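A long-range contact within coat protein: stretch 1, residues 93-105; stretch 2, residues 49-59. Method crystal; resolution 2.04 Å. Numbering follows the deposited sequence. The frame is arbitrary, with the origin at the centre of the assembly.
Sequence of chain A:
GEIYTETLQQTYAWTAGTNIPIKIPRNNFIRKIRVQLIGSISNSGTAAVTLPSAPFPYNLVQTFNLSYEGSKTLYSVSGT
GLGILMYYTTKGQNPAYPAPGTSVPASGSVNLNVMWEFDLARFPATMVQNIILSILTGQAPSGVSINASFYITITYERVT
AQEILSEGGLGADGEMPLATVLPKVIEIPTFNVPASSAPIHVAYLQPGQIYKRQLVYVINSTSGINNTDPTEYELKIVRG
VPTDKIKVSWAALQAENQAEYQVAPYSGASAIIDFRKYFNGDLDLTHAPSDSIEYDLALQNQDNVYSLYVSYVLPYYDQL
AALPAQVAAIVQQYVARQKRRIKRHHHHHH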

# COMPACT_ATOMS: atom_id res chain seq x y z
N GLN A 93 2.90 7.98 -13.04
CA GLN A 93 1.73 8.40 -13.82
C GLN A 93 0.37 8.33 -13.11
O GLN A 93 -0.63 8.81 -13.63
CB GLN A 93 1.66 7.57 -15.12
CG GLN A 93 2.84 7.83 -16.08
CD GLN A 93 3.03 6.73 -17.13
OE1 GLN A 93 4.06 6.69 -17.83
NE2 GLN A 93 2.05 5.84 -17.26
N ASN A 94 0.33 7.73 -11.92
CA ASN A 94 -0.93 7.61 -11.21
C ASN A 94 -1.68 8.93 -11.04
O ASN A 94 -1.11 9.93 -10.62
CB ASN A 94 -0.71 6.99 -9.83
CG ASN A 94 -2.02 6.70 -9.12
OD1 ASN A 94 -2.29 7.25 -8.04
ND2 ASN A 94 -2.84 5.85 -9.71
N PRO A 95 -2.99 8.94 -11.37
CA PRO A 95 -3.76 10.18 -11.23
C PRO A 95 -3.72 10.71 -9.80
O PRO A 95 -4.15 10.03 -8.87
CB PRO A 95 -5.17 9.78 -11.67
CG PRO A 95 -4.88 8.69 -12.71
CD PRO A 95 -3.79 7.89 -12.03
N ALA A 96 -3.19 11.91 -9.63
CA ALA A 96 -3.10 12.52 -8.31
C ALA A 96 -3.30 14.03 -8.42
O ALA A 96 -2.41 14.80 -8.10
CB ALA A 96 -1.73 12.21 -7.67
N TYR A 97 -4.47 14.44 -8.87
CA TYR A 97 -4.77 15.86 -9.00
C TYR A 97 -5.56 16.33 -7.79
O TYR A 97 -6.43 15.61 -7.28
CB TYR A 97 -5.58 16.11 -10.28
CG TYR A 97 -4.91 15.63 -11.55
CD1 TYR A 97 -5.02 14.30 -11.97
CD2 TYR A 97 -4.16 16.51 -12.34
CE1 TYR A 97 -4.40 13.87 -13.15
CE2 TYR A 97 -3.55 16.08 -13.52
CZ TYR A 97 -3.67 14.76 -13.92
OH TYR A 97 -3.06 14.35 -15.07
N PRO A 98 -5.24 17.53 -7.27
CA PRO A 98 -4.20 18.42 -7.79
C PRO A 98 -2.83 18.10 -7.18
O PRO A 98 -2.74 17.54 -6.09
CB PRO A 98 -4.70 19.80 -7.36
CG PRO A 98 -5.27 19.52 -6.02
CD PRO A 98 -6.06 18.22 -6.26
N ALA A 99 -1.76 18.46 -7.89
CA ALA A 99 -0.41 18.22 -7.40
C ALA A 99 -0.18 19.06 -6.15
O ALA A 99 -0.76 20.13 -5.98
CB ALA A 99 0.63 18.60 -8.48
N PRO A 100 0.69 18.57 -5.26
CA PRO A 100 1.01 19.28 -4.02
C PRO A 100 1.48 20.69 -4.36
O PRO A 100 2.10 20.90 -5.40
CB PRO A 100 2.15 18.44 -3.43
CG PRO A 100 1.97 17.10 -4.04
CD PRO A 100 1.55 17.39 -5.43
N GLY A 101 1.19 21.66 -3.51
CA GLY A 101 1.63 23.02 -3.78
C GLY A 101 0.79 23.78 -4.79
O GLY A 101 1.09 24.93 -5.10
N THR A 102 -0.25 23.15 -5.30
CA THR A 102 -1.13 23.81 -6.25
C THR A 102 -1.90 24.91 -5.52
O THR A 102 -2.25 24.77 -4.35
CB THR A 102 -2.13 22.82 -6.87
OG1 THR A 102 -1.43 21.92 -7.73
CG2 THR A 102 -3.22 23.57 -7.68
N SER A 103 -2.16 26.01 -6.22
CA SER A 103 -2.87 27.13 -5.64
C SER A 103 -4.36 27.11 -5.98
O SER A 103 -4.74 26.86 -7.12
CB SER A 103 -2.25 28.44 -6.14
OG SER A 103 -3.00 29.57 -5.72
N VAL A 104 -5.19 27.37 -4.98
CA VAL A 104 -6.63 27.43 -5.19
C VAL A 104 -6.97 28.92 -5.06
O VAL A 104 -6.85 29.50 -3.98
CB VAL A 104 -7.41 26.65 -4.11
CG1 VAL A 104 -8.89 26.62 -4.46
CG2 VAL A 104 -6.86 25.23 -3.98
N PRO A 105 -7.37 29.55 -6.17
CA PRO A 105 -7.73 30.97 -6.19
C PRO A 105 -8.86 31.31 -5.24
O PRO A 105 -9.75 30.49 -4.99
CB PRO A 105 -8.13 31.20 -7.65
CG PRO A 105 -7.30 30.20 -8.38
CD PRO A 105 -7.43 28.98 -7.52
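Stretch 2, residues 49-59: VTLPSAPFPYN

Two proline-rich segments can pair through very few hydrogen bonds, provided that the free amides fall where a carbonyl waits for them, and this contact in the coat protein is a clear example. Stretch 2 runs antiparallel to stretch 1, so that its start, Val49, lies beside Val104 and its later residues, Pro57 and Tyr58, lie beside Ala96 and Asn94. Only the Val49-Thr50 end is strand; beyond it the chain is loop, extended as far as Ala54 and then bent, with cis peptide bonds before Pro55 and Pro57, up to Tyr58.

At the strand end, Val49 and Val104 form a reciprocal pair: Val49 N donates to Val104 O at 2.9 Å, and Val104 N to Val49 O at 2.7 Å, both nearly linear. Thr50 and Ser103 form the next, non-hydrogen-bonded pair, their CA atoms 4.2 Å apart and their side chains sharing a face of the sheet. Val49 O also receives a CA-H...O contact from Ser103 CA at 3.2 Å. Just beyond the strands, Leu51 N donates to Thr102 O at 2.6 Å.

Pro52 and Pro100 have no amide hydrogen to extend the pattern. Instead, Gly101 N, within the type II turn from Ala99 to Thr102, donates to Pro52 O at 3.0 Å and weakly to Leu51 O at 3.2 Å. Within the turn, Ala99 O accepts from both Thr102 N (3.1 Å) and Thr102 OG1 (2.6 Å), while in stretch 2 Phe56 N is satisfied by Ser53 O at 3.1 Å.

Side-chain packing accompanies these bonds: Leu51 CD1 lies 3.5 Å from Val104 CG2 and 3.5 Å from Pro98 CG, touching residues before and after the turn. Phe56 CZ approaches Pro98 CG at 3.7 Å. Farther along, Ala96 CB points toward stretch 2, 4.3 Å from Pro57 CG and 3.9 Å from Tyr58 CZ.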

# COMPACT_ATOMS: atom_id res chain seq x y z
N VAL A 49 -5.06 30.13 -1.79
CA VAL A 49 -4.46 29.18 -0.88
C VAL A 49 -3.54 28.23 -1.63
O VAL A 49 -3.88 27.72 -2.69
CB VAL A 49 -5.54 28.33 -0.14
CG1 VAL A 49 -4.87 27.25 0.70
CG2 VAL A 49 -6.40 29.25 0.74
N THR A 50 -2.36 28.02 -1.08
CA THR A 50 -1.42 27.10 -1.67
C THR A 50 -1.67 25.77 -0.99
O THR A 50 -1.52 25.66 0.23
CB THR A 50 0.03 27.52 -1.40
OG1 THR A 50 0.25 28.82 -1.95
CG2 THR A 50 1.00 26.52 -2.02
N LEU A 51 -2.07 24.76 -1.76
CA LEU A 51 -2.33 23.45 -1.18
C LEU A 51 -1.04 22.90 -0.58
O LEU A 51 0.06 23.24 -1.03
CB LEU A 51 -2.92 22.52 -2.25
CG LEU A 51 -4.35 22.95 -2.59
CD1 LEU A 51 -4.86 22.30 -3.86
CD2 LEU A 51 -5.25 22.60 -1.40
N PRO A 52 -1.15 22.04 0.45
CA PRO A 52 0.02 21.45 1.11
C PRO A 52 0.93 20.62 0.22
O PRO A 52 0.60 20.27 -0.90
CB PRO A 52 -0.60 20.63 2.24
CG PRO A 52 -1.94 20.28 1.74
CD PRO A 52 -2.40 21.53 1.03
N SER A 53 2.11 20.31 0.75
CA SER A 53 3.08 19.52 0.03
C SER A 53 2.69 18.05 0.17
O SER A 53 1.67 17.72 0.77
CB SER A 53 4.47 19.71 0.65
OG SER A 53 4.47 19.18 1.96
N ALA A 54 3.52 17.17 -0.40
CA ALA A 54 3.30 15.74 -0.30
C ALA A 54 3.26 15.43 1.20
O ALA A 54 3.90 16.13 1.99
CB ALA A 54 4.45 15.01 -0.97
N PRO A 55 2.56 14.37 1.61
CA PRO A 55 1.80 13.40 0.83
C PRO A 55 0.42 13.81 0.29
O PRO A 55 -0.36 12.95 -0.12
CB PRO A 55 1.73 12.19 1.77
CG PRO A 55 1.55 12.85 3.08
CD PRO A 55 2.54 14.01 3.04
N PHE A 56 0.10 15.10 0.31
CA PHE A 56 -1.17 15.53 -0.28
C PHE A 56 -0.98 15.27 -1.77
O PHE A 56 0.13 15.43 -2.30
CB PHE A 56 -1.42 17.02 -0.02
CG PHE A 56 -2.50 17.62 -0.88
CD1 PHE A 56 -2.22 18.06 -2.17
CD2 PHE A 56 -3.82 17.70 -0.43
CE1 PHE A 56 -3.23 18.57 -3.00
CE2 PHE A 56 -4.83 18.21 -1.25
CZ PHE A 56 -4.53 18.65 -2.54
N PRO A 57 -2.04 14.89 -2.49
CA PRO A 57 -3.43 14.66 -2.08
C PRO A 57 -3.77 13.26 -1.54
O PRO A 57 -4.91 13.00 -1.13
CB PRO A 57 -4.21 15.00 -3.35
CG PRO A 57 -3.32 14.43 -4.41
CD PRO A 57 -1.91 14.81 -3.96
N TYR A 58 -2.79 12.35 -1.53
CA TYR A 58 -3.05 10.99 -1.04
C TYR A 58 -3.53 10.93 0.40
O TYR A 58 -4.28 10.03 0.75
CB TYR A 58 -1.81 10.11 -1.19
CG TYR A 58 -1.44 9.83 -2.62
CD1 TYR A 58 -2.35 9.24 -3.50
CD2 TYR A 58 -0.17 10.14 -3.10
CE1 TYR A 58 -2.00 8.96 -4.82
CE2 TYR A 58 0.19 9.87 -4.42
CZ TYR A 58 -0.72 9.28 -5.27
OH TYR A 58 -0.37 9.01 -6.56
N ASN A 59 -3.08 11.88 1.23
CA ASN A 59 -3.51 11.86 2.63
C ASN A 59 -4.93 12.39 2.85
O ASN A 59 -5.34 12.67 3.98
CB ASN A 59 -2.51 12.61 3.52
CG ASN A 59 -2.41 14.09 3.20
OD1 ASN A 59 -3.06 14.60 2.30
ND2 ASN A 59 -1.57 14.78 3.96